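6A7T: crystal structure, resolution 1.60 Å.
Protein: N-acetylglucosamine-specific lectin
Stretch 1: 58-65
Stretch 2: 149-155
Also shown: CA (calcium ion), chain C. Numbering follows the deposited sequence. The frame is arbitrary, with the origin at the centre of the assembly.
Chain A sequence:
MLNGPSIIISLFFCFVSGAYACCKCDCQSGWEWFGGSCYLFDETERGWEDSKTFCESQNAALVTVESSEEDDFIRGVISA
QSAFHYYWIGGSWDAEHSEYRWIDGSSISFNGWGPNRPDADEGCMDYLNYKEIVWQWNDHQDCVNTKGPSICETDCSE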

# COMPACT_ATOMS: atom_id res chain seq x y z
N GLN A 58 6.63 18.71 2.83
CA GLN A 58 5.29 18.10 2.58
C GLN A 58 5.01 16.94 3.52
O GLN A 58 4.10 16.11 3.24
N ASN A 59 5.74 16.84 4.63
CA ASN A 59 5.59 15.71 5.53
C ASN A 59 5.79 14.38 4.79
O ASN A 59 5.12 13.36 5.02
N ALA A 60 6.81 14.39 3.95
CA ALA A 60 7.11 13.29 3.05
C ALA A 60 8.64 13.25 2.86
O ALA A 60 9.38 13.88 3.58
N ALA A 61 9.06 12.50 1.88
CA ALA A 61 10.48 12.39 1.50
C ALA A 61 10.55 11.97 0.05
O ALA A 61 9.61 11.43 -0.46
N LEU A 62 11.68 12.26 -0.60
CA LEU A 62 11.85 11.73 -1.96
C LEU A 62 11.64 10.20 -1.93
O LEU A 62 12.06 9.51 -0.99
N VAL A 63 10.94 9.69 -2.96
CA VAL A 63 10.52 8.32 -3.05
C VAL A 63 11.70 7.35 -2.95
O VAL A 63 12.73 7.57 -3.52
N THR A 64 11.50 6.27 -2.20
CA THR A 64 12.46 5.16 -2.14
C THR A 64 11.74 3.93 -2.72
O THR A 64 10.57 3.81 -2.54
N VAL A 65 12.48 3.12 -3.51
CA VAL A 65 11.84 2.10 -4.38
C VAL A 65 12.35 0.72 -3.96
O VAL A 65 13.41 0.30 -4.42
N PRO A 149 11.78 17.78 -12.09
CA PRO A 149 10.62 17.42 -11.26
C PRO A 149 11.11 16.32 -10.31
O PRO A 149 12.20 15.78 -10.46
N SER A 150 10.25 15.93 -9.39
CA SER A 150 10.65 14.96 -8.35
C SER A 150 9.41 14.20 -7.89
O SER A 150 8.29 14.59 -8.24
N ILE A 151 9.66 13.13 -7.16
CA ILE A 151 8.58 12.25 -6.64
C ILE A 151 8.71 12.14 -5.12
O ILE A 151 9.74 11.70 -4.63
N CYS A 152 7.67 12.58 -4.41
CA CYS A 152 7.65 12.50 -2.94
C CYS A 152 6.77 11.31 -2.52
O CYS A 152 5.83 10.96 -3.24
N GLU A 153 7.17 10.63 -1.45
CA GLU A 153 6.43 9.49 -0.89
C GLU A 153 6.15 9.79 0.59
O GLU A 153 7.04 10.18 1.29
N THR A 154 4.92 9.54 1.06
CA THR A 154 4.62 9.60 2.49
C THR A 154 3.90 8.31 2.90
O THR A 154 3.13 7.73 2.10
N ASP A 155 4.13 7.88 4.14
CA ASP A 155 3.36 6.73 4.67
C ASP A 155 2.39 7.20 5.76
O ASP A 155 1.76 6.38 6.47

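Where a two-residue strand meets a longer one far away in sequence, the backbone sets the register and the side chains turn that register into a binding site; the lectin segment 58-65 and its partner 149-155 illustrate the principle well. The backbone pairing is brief and antiparallel. Ala61 N donates to Glu153 O (3.1 Å) and Glu153 N to Ala61 O (2.8 Å), and two residues on Val63 N reaches Ile151 O (2.9 Å). Around this ladder some 490 Å² of surface, both sides summed, is buried.

The apolar packing is made by small and branched side chains. Ala60 points its CB toward the partner strand, where it lies 4.0 Å from Cys152 CB, 4.0 Å from Thr154 CB and 3.5 Å from Glu153 O. Cys152, with chi1 in m, is bonded covalently elsewhere in the structure. The CA-to-CB bond of Leu62 points away overall, yet its m,t rotamer brings the end of the chain back, so that Leu62 CD2 rests 3.7 Å from Ser150 CB. Ser150 itself points toward the first stretch, with chi1 in p. The CA-to-CB bonds of Val63 (p) and Ile151 (m,t) both point sideways, and the side chains meet with Val63 CG1 3.7 Å from Ile151 CB, a buried apolar contact.

Polar contacts involve Asn59 near the start of the first stretch and Thr64 near its end, but the adjacent residues Thr154 and Glu153 of the second. Thr154, with chi1 in t, places OG1 3.0 Å from Asn59 O. The t rotamer of Asn59 brings its amide near the same hydroxyl, and a water joins them: water 1 accepts from Asn59 ND2 at 2.9 Å and is hydrogen-bonded to Thr154 OG1 at 3.0 Å.

At Thr64, metal binding dominates. Glu153 projects on the same face of the sheet as Ala61, and its extended t,t chain carries the carboxylate along Val63, whose CG2 is 3.6 Å from Glu153 OE1, to the backbone of Thr64. There Thr64 N donates to Glu153 OE1 at 3.2 Å. Thr64 O lies equally close, 3.2 Å from Glu153 OE1, but these two oxygens are not hydrogen-bonded; they share a calcium ion. The metal CA is held by Thr64 O at 2.4 Å and, in bidentate fashion, by Glu153 OE1 at 2.5 Å and Glu153 OE2 at 2.6 Å. Waters 2 and 3 and three atoms elsewhere in the structure are the other ligands. One carboxylate thus engages both an amide and a cation, tying the stretches together beyond the paired strands.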

# COMPACT_ATOMS: atom_id res chain seq x y z
CB GLN A 58 5.11 17.70 1.11
CG GLN A 58 5.36 18.88 0.14
CD GLN A 58 4.44 20.04 0.43
OE1 GLN A 58 4.86 21.11 0.91
NE2 GLN A 58 3.16 19.79 0.24
CB ASN A 59 4.20 15.71 6.18
CG ASN A 59 4.10 14.79 7.38
OD1 ASN A 59 4.95 14.86 8.27
ND2 ASN A 59 3.08 13.94 7.40
CB ALA A 60 6.39 13.57 1.75
CB ALA A 61 11.17 11.37 2.38
CB LEU A 62 13.24 12.11 -2.48
CG LEU A 62 13.46 13.53 -2.96
CD1 LEU A 62 14.94 13.81 -3.11
CD2 LEU A 62 12.69 13.78 -4.24
CB VAL A 63 9.72 8.07 -4.33
CG1 VAL A 63 10.57 8.25 -5.58
CG2 VAL A 63 9.02 6.73 -4.29
CB THR A 64 12.92 4.96 -0.70
OG1 THR A 64 11.76 4.66 0.05
CG2 THR A 64 13.59 6.21 -0.19
CB VAL A 65 12.06 2.37 -5.87
CG1 VAL A 65 11.22 1.41 -6.73
CG2 VAL A 65 11.76 3.83 -6.23
CB PRO A 149 9.58 16.96 -12.31
CG PRO A 149 10.42 16.31 -13.35
CD PRO A 149 11.68 17.17 -13.43
CB SER A 150 11.34 15.64 -7.20
OG SER A 150 10.51 16.59 -6.52
CB ILE A 151 8.59 10.86 -7.30
CG1 ILE A 151 8.56 10.98 -8.83
CG2 ILE A 151 7.43 10.03 -6.80
CD1 ILE A 151 9.00 9.76 -9.59
CB CYS A 152 7.05 13.71 -2.24
SG CYS A 152 7.82 15.28 -2.69
CB GLU A 153 7.23 8.22 -1.09
CG GLU A 153 6.55 6.95 -0.57
CD GLU A 153 7.36 5.66 -0.66
OE1 GLU A 153 8.62 5.70 -0.89
OE2 GLU A 153 6.75 4.61 -0.45
CB THR A 154 3.77 10.82 2.86
OG1 THR A 154 3.62 10.86 4.28
CG2 THR A 154 2.43 10.83 2.17
CB ASP A 155 4.28 5.65 5.21
CG ASP A 155 4.96 6.04 6.50
OD1 ASP A 155 4.80 7.22 6.96
OD2 ASP A 155 5.66 5.16 7.07
CA CA C . 8.77 3.17 -1.11
O HOH W 1 1.55 12.76 5.20
O HOH W 2 7.21 1.48 -0.19
O HOH W 3 9.14 3.53 1.32